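Long-range contacts in proto-oncogene tyrosine-protein kinase receptor Ret (Danio rerio, PDB 7AMK), which acts as a receptor tyrosine kinase whose cadherin-like extracellular domains probably take part in recognising GDNF bound to its co-receptor GFR alpha 1: residues N11-G15 with F113-P119; T48-H52 with L62-L66. The protein carries 4 engineered substitutions. Numbering follows the deposited sequence.

Contact 1 of 2, residues N11-G15 with F113-P119. With NAG (2-acetamido-2-deoxy-beta-D-glucopyranose), chain C.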
loop_
_atom_site.group_PDB
_atom_site.type_symbol
_atom_site.label_atom_id
_atom_site.label_comp_id
_atom_site.label_asym_id
_atom_site.label_seq_id
_atom_site.Cartn_x
_atom_site.Cartn_y
_atom_site.Cartn_z
ATOM N N ASN A 11 42.236 -15.521 38.709
ATOM C CA ASN A 11 42.477 -16.778 39.393
ATOM C C ASN A 11 43.012 -16.499 40.791
ATOM O O ASN A 11 43.728 -15.517 41.017
ATOM C CB ASN A 11 43.485 -17.630 38.618
ATOM C CG ASN A 11 43.103 -17.787 37.167
ATOM O OD1 ASN A 11 41.962 -18.112 36.855
ATOM N ND2 ASN A 11 44.048 -17.529 36.272
ATOM N N ILE A 12 42.647 -17.361 41.723
ATOM C CA ILE A 12 43.207 -17.334 43.065
ATOM C C ILE A 12 43.678 -18.747 43.370
ATOM O O ILE A 12 43.132 -19.738 42.867
ATOM C CB ILE A 12 42.192 -16.832 44.132
ATOM C CG1 ILE A 12 40.904 -17.654 44.103
ATOM C CG2 ILE A 12 41.903 -15.344 43.959
ATOM C CD1 ILE A 12 39.895 -17.234 45.170
ATOM N N TYR A 13 44.706 -18.833 44.200
ATOM C CA TYR A 13 45.379 -20.085 44.469
ATOM C C TYR A 13 45.388 -20.381 45.958
ATOM O O TYR A 13 45.355 -19.467 46.786
ATOM C CB TYR A 13 46.825 -20.059 43.954
ATOM C CG TYR A 13 46.907 -19.862 42.478
ATOM C CD1 TYR A 13 46.904 -20.954 41.623
ATOM C CD2 TYR A 13 46.988 -18.591 41.927
ATOM C CE1 TYR A 13 46.979 -20.787 40.255
ATOM C CE2 TYR A 13 47.065 -18.413 40.549
ATOM C CZ TYR A 13 47.059 -19.522 39.726
ATOM O OH TYR A 13 47.134 -19.388 38.364
ATOM N N VAL A 14 45.440 -21.682 46.280
ATOM C CA VAL A 14 45.775 -22.121 47.633
ATOM C C VAL A 14 47.130 -21.538 48.013
ATOM O O VAL A 14 48.051 -21.458 47.185
ATOM C CB VAL A 14 45.777 -23.661 47.720
ATOM C CG1 VAL A 14 46.068 -24.167 49.161
ATOM C CG2 VAL A 14 44.447 -24.228 47.208
ATOM N N GLY A 15 47.254 -21.106 49.268
ATOM C CA GLY A 15 48.474 -20.502 49.754
ATOM C C GLY A 15 48.623 -19.016 49.476
ATOM O O GLY A 15 49.458 -18.365 50.110
ATOM N N PHE A 113 38.952 -20.350 41.528
ATOM C CA PHE A 113 39.733 -20.865 42.639
ATOM C C PHE A 113 40.350 -22.173 42.160
ATOM O O PHE A 113 39.645 -23.166 41.968
ATOM C CB PHE A 113 38.844 -21.049 43.871
ATOM C CG PHE A 113 39.591 -21.364 45.130
ATOM C CD1 PHE A 113 40.978 -21.469 45.130
ATOM C CD2 PHE A 113 38.908 -21.561 46.326
ATOM C CE1 PHE A 113 41.662 -21.766 46.307
ATOM C CE2 PHE A 113 39.595 -21.854 47.504
ATOM C CZ PHE A 113 40.967 -21.968 47.490
ATOM N N ILE A 114 41.651 -22.151 41.928
ATOM C CA ILE A 114 42.386 -23.306 41.430
ATOM C C ILE A 114 42.936 -24.073 42.624
ATOM O O ILE A 114 43.578 -23.490 43.506
ATOM C CB ILE A 114 43.519 -22.867 40.487
ATOM C CG1 ILE A 114 42.977 -21.998 39.350
ATOM C CG2 ILE A 114 44.278 -24.081 39.950
ATOM C CD1 ILE A 114 44.063 -21.372 38.535
ATOM N N ASN A 115 42.690 -25.383 42.649
ATOM C CA ASN A 115 43.090 -26.244 43.758
ATOM C C ASN A 115 44.580 -26.591 43.659
ATOM O O ASN A 115 44.977 -27.748 43.587
ATOM C CB ASN A 115 42.209 -27.491 43.759
ATOM C CG ASN A 115 42.484 -28.437 44.926
ATOM O OD1 ASN A 115 42.832 -28.027 46.031
ATOM N ND2 ASN A 115 42.318 -29.722 44.667
ATOM N N ASP A 116 45.419 -25.558 43.660
ATOM C CA ASP A 116 46.863 -25.774 43.656
ATOM C C ASP A 116 47.530 -24.502 44.153
ATOM O O ASP A 116 46.891 -23.454 44.265
ATOM C CB ASP A 116 47.361 -26.167 42.255
ATOM C CG ASP A 116 48.828 -26.632 42.227
ATOM O OD1 ASP A 116 49.452 -26.844 43.290
ATOM O OD2 ASP A 116 49.367 -26.772 41.105
ATOM N N THR A 117 48.814 -24.614 44.488
ATOM C CA THR A 117 49.598 -23.438 44.834
ATOM C C THR A 117 49.935 -22.635 43.570
ATOM O O THR A 117 49.850 -23.132 42.444
ATOM C CB THR A 117 50.876 -23.830 45.587
ATOM O OG1 THR A 117 51.489 -24.964 44.960
ATOM C CG2 THR A 117 50.575 -24.165 47.049
ATOM N N ALA A 118 50.282 -21.363 43.769
ATOM C CA ALA A 118 50.525 -20.468 42.644
ATOM C C ALA A 118 51.692 -20.970 41.797
ATOM O O ALA A 118 52.627 -21.595 42.312
ATOM C CB ALA A 118 50.822 -19.055 43.124
ATOM N N PRO A 119 51.659 -20.711 40.496
ATOM C CA PRO A 119 52.807 -21.054 39.653
ATOM C C PRO A 119 54.030 -20.231 40.024
ATOM O O PRO A 119 53.927 -19.120 40.552
ATOM C CB PRO A 119 52.319 -20.715 38.242
ATOM C CG PRO A 119 51.360 -19.594 38.456
ATOM C CD PRO A 119 50.647 -19.924 39.765
HETATM C C1 NAG C . 42.526 -30.716 45.669
HETATM C C2 NAG C . 41.944 -32.057 45.238
HETATM C C3 NAG C . 42.170 -33.107 46.319
HETATM C C4 NAG C . 43.627 -33.141 46.764
HETATM C C5 NAG C . 44.131 -31.737 47.079
HETATM C C6 NAG C . 45.614 -31.700 47.357
HETATM C C7 NAG C . 40.045 -31.741 43.711
HETATM C C8 NAG C . 38.551 -31.663 43.598
HETATM N N2 NAG C . 40.524 -31.944 44.941
HETATM O O3 NAG C . 41.783 -34.371 45.795
HETATM O O4 NAG C . 43.737 -33.915 47.955
HETATM O O5 NAG C . 43.897 -30.866 45.963
HETATM O O6 NAG C . 46.349 -31.814 46.148
HETATM O O7 NAG C . 40.784 -31.617 42.733
HETATM O O HOH W 1 50.236 -19.994 46.228
#
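The ring of Tyr-13 lies against the extended backbone of Ala-118 and Pro-119, with Ala-118 CA and Pro-119 CD both over one face, each 3.9 Å from the ring centroid, in CH-pi contacts. Ile-114 adds a methyl group, its CD1 3.4 Å from Tyr-13 CE1, while its CD1 also reaches Asn-11 CB at 3.8 Å. One face of the phenol is thus covered by the loop that follows strand 106-114, while Ile-114 approaches it obliquely. Next to it the backbones pair in parallel: Ile-114 N donates to Ile-12 O over 3.0 Å, nearly straight at 167°. Parallel pairing of the first strand, 7-14, with the last, 106-114, fits a cadherin-like, Greek-key type sandwich and illustrates how terminal strands meet to close such a domain; 7-14 is an outermost strand of this sheet within the chain. The regular register then breaks. Asn-115 is the centre of an inverse gamma turn, and the corner at 115-116 brings Asp-116 O around to Val-14 N, a weak hydrogen bond of 3.1 Å and 124°. Beyond it, Thr-117 CA approaches Val-14 O at 3.4 Å, and one water joins Val-14 O to Ala-118 N, 2.8 Å from each. On the sheet face that bears Ile-12, Phe-113 sets its CD1 4.0 Å from Ile-12 CG1, and its CE1 lies 3.8 Å from Val-14 CG2; the ring also touches Leu-85 and Trp-50. Asn-115 places its side chain beside Trp-68 and Phe-71 of helix 68-72 and carries an N-linked glycan, ND2 bonded to C1 of the NAG at 1.4 Å.

Contact 2 of 2, residues T48-H52 with L62-L66. With NAG (2-acetamido-2-deoxy-beta-D-glucopyranose), chain O.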
loop_
_atom_site.group_PDB
_atom_site.type_symbol
_atom_site.label_atom_id
_atom_site.label_comp_id
_atom_site.label_asym_id
_atom_site.label_seq_id
_atom_site.Cartn_x
_atom_site.Cartn_y
_atom_site.Cartn_z
ATOM N N THR A 48 32.545 -14.607 50.845
ATOM C CA THR A 48 32.763 -13.185 50.640
ATOM C C THR A 48 33.632 -12.605 51.742
ATOM O O THR A 48 34.392 -11.657 51.498
ATOM C CB THR A 48 31.429 -12.448 50.539
ATOM O OG1 THR A 48 30.585 -13.124 49.599
ATOM C CG2 THR A 48 31.649 -11.015 50.059
ATOM N N SER A 49 33.562 -13.174 52.949
ATOM C CA SER A 49 34.431 -12.713 54.029
ATOM C C SER A 49 35.871 -13.198 53.903
ATOM O O SER A 49 36.673 -12.895 54.793
ATOM C CB SER A 49 33.854 -13.130 55.366
ATOM O OG SER A 49 32.804 -12.245 55.700
ATOM N N TRP A 50 36.209 -13.948 52.844
ATOM C CA TRP A 50 37.601 -14.129 52.447
ATOM C C TRP A 50 38.203 -12.881 51.809
ATOM O O TRP A 50 39.400 -12.877 51.502
ATOM C CB TRP A 50 37.747 -15.273 51.430
ATOM C CG TRP A 50 37.171 -16.596 51.839
ATOM C CD1 TRP A 50 36.613 -16.916 53.037
ATOM C CD2 TRP A 50 37.094 -17.780 51.030
ATOM N NE1 TRP A 50 36.191 -18.220 53.027
ATOM C CE2 TRP A 50 36.475 -18.774 51.809
ATOM C CE3 TRP A 50 37.496 -18.094 49.725
ATOM C CZ2 TRP A 50 36.241 -20.059 51.332
ATOM C CZ3 TRP A 50 37.265 -19.372 49.251
ATOM C CH2 TRP A 50 36.640 -20.337 50.053
ATOM N N PHE A 51 37.416 -11.845 51.553
ATOM C CA PHE A 51 37.884 -10.748 50.721
ATOM C C PHE A 51 37.581 -9.412 51.381
ATOM O O PHE A 51 36.686 -9.298 52.222
ATOM C CB PHE A 51 37.246 -10.799 49.315
ATOM C CG PHE A 51 37.446 -12.106 48.612
ATOM C CD1 PHE A 51 38.602 -12.353 47.896
ATOM C CD2 PHE A 51 36.480 -13.094 48.676
ATOM C CE1 PHE A 51 38.788 -13.567 47.247
ATOM C CE2 PHE A 51 36.659 -14.300 48.024
ATOM C CZ PHE A 51 37.812 -14.539 47.313
ATOM N N HIS A 52 38.334 -8.395 50.975
ATOM C CA HIS A 52 38.135 -7.036 51.458
ATOM C C HIS A 52 38.388 -6.075 50.305
ATOM O O HIS A 52 39.376 -6.236 49.588
ATOM C CB HIS A 52 39.074 -6.749 52.632
ATOM C CG HIS A 52 39.251 -5.291 52.934
ATOM N ND1 HIS A 52 38.360 -4.572 53.707
ATOM C CD2 HIS A 52 40.230 -4.422 52.583
ATOM C CE1 HIS A 52 38.773 -3.320 53.804
ATOM N NE2 HIS A 52 39.905 -3.204 53.130
ATOM N N LEU A 62 42.725 -10.142 49.308
ATOM C CA LEU A 62 42.456 -11.301 50.149
ATOM C C LEU A 62 42.418 -10.896 51.619
ATOM O O LEU A 62 43.338 -10.241 52.121
ATOM C CB LEU A 62 43.511 -12.378 49.938
ATOM C CG LEU A 62 43.267 -13.269 48.739
ATOM C CD1 LEU A 62 44.416 -14.230 48.661
ATOM C CD2 LEU A 62 41.965 -14.004 48.955
ATOM N N ASN A 63 41.350 -11.288 52.304
ATOM C CA ASN A 63 41.187 -11.074 53.736
ATOM C C ASN A 63 41.591 -12.302 54.547
ATOM O O ASN A 63 41.488 -12.292 55.776
ATOM C CB ASN A 63 39.724 -10.684 54.028
ATOM C CG ASN A 63 39.463 -10.372 55.496
ATOM O OD1 ASN A 63 40.216 -9.633 56.141
ATOM N ND2 ASN A 63 38.378 -10.941 56.031
ATOM N N LYS A 64 42.065 -13.348 53.887
ATOM C CA LYS A 64 42.362 -14.611 54.540
ATOM C C LYS A 64 43.336 -15.367 53.654
ATOM O O LYS A 64 43.210 -15.325 52.427
ATOM C CB LYS A 64 41.085 -15.431 54.754
ATOM C CG LYS A 64 41.308 -16.882 55.110
ATOM C CD LYS A 64 40.194 -17.745 54.559
ATOM C CE LYS A 64 39.907 -18.923 55.468
ATOM N NZ LYS A 64 41.047 -19.865 55.569
ATOM N N THR A 65 44.308 -16.040 54.262
ATOM C CA THR A 65 45.210 -16.883 53.478
ATOM C C THR A 65 44.489 -18.166 53.074
ATOM O O THR A 65 43.988 -18.903 53.933
ATOM C CB THR A 65 46.477 -17.205 54.267
ATOM O OG1 THR A 65 47.096 -15.978 54.663
ATOM C CG2 THR A 65 47.459 -18.012 53.407
ATOM N N LEU A 66 44.427 -18.417 51.772
ATOM C CA LEU A 66 43.623 -19.504 51.237
ATOM C C LEU A 66 44.250 -20.863 51.535
ATOM O O LEU A 66 45.463 -21.053 51.408
ATOM C CB LEU A 66 43.453 -19.322 49.728
ATOM C CG LEU A 66 42.664 -18.078 49.343
ATOM C CD1 LEU A 66 42.484 -18.039 47.856
ATOM C CD2 LEU A 66 41.304 -18.062 50.064
HETATM C C1 NAG O . 38.013 -10.756 57.419
HETATM C C2 NAG O . 36.928 -9.710 57.631
HETATM C C3 NAG O . 36.682 -9.523 59.122
HETATM C C4 NAG O . 36.331 -10.859 59.769
HETATM C C5 NAG O . 37.371 -11.939 59.446
HETATM C C6 NAG O . 36.918 -13.322 59.873
HETATM C C7 NAG O . 36.659 -7.985 55.902
HETATM C C8 NAG O . 37.135 -6.659 55.385
HETATM N N2 NAG O . 37.268 -8.441 57.003
HETATM O O3 NAG O . 35.622 -8.590 59.299
HETATM O O4 NAG O . 36.237 -10.709 61.181
HETATM O O5 NAG O . 37.608 -12.007 58.029
HETATM O O6 NAG O . 37.998 -14.165 60.250
HETATM O O7 NAG O . 35.765 -8.614 55.346
#
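Thr-48 lies in a 3-10 segment that began earlier in the chain, its O accepting the N-H of Phe-51, so that the next two carbonyls are presented to the loop after strand 59-62. Ser-49 O takes the amide of the Asn-63 side chain (ND2 to O, 2.9 Å), and Trp-50 O takes the backbone Asn-63 N at a short 2.6 Å. The Trp-50 indole packs against the loop: Lys-64 CD sits over the five-membered ring, 4.2 Å from its centroid, in a CH-pi contact, and Leu-66 CD2 comes to 3.8 Å from Trp-50 CE3. Lys-64 NZ, 6.0 Å from the same centroid and at most weakly attracted to the ring, makes salt bridges with Asp-70 and Glu-67. Phe-51 forms an antiparallel non-hydrogen-bonded pair with Leu-62 at the margin of the three-stranded sheet, where strand 51-53 starts and 59-62 ends, and its CE1 meets Leu-62 CD2 at 3.6 Å within the sandwich interior. His-52 has the acetyl methyl C8 of the NAG at its ring edge. Because Asn-63 ND2 is bonded to C1 of that NAG (1.4 Å) and still donates its remaining proton to Ser-49 O, the glycosylated amide keeps its anchorage to the protein, which is consistent with a first linkage restrained by the backbone.

In the fold
Contact 2 is nested inside the loop that contact 1 closes, since 48-52 and 62-66 both fall between 11-15 and 113-119, and all four segments belong to RET cadherin-like domain 1. Their centres are 14 Å apart. Closure by terminal strands is thus backed by contacts from within the loop: Gly-15 N lies 2.8 Å from Leu-66 O, a probable hydrogen bond, and Phe-113 CE2 packs on Trp-50 CZ3 at 3.8 Å. Strands 7-14 and 106-114 of the four-stranded sheet are thereby joined to the 3-10 segment and loop flanking the three-stranded sheet, Leu-66 CD1 packing on Ile-12 CD1 at 3.8 Å. Each contact carries its own N-linked glycan.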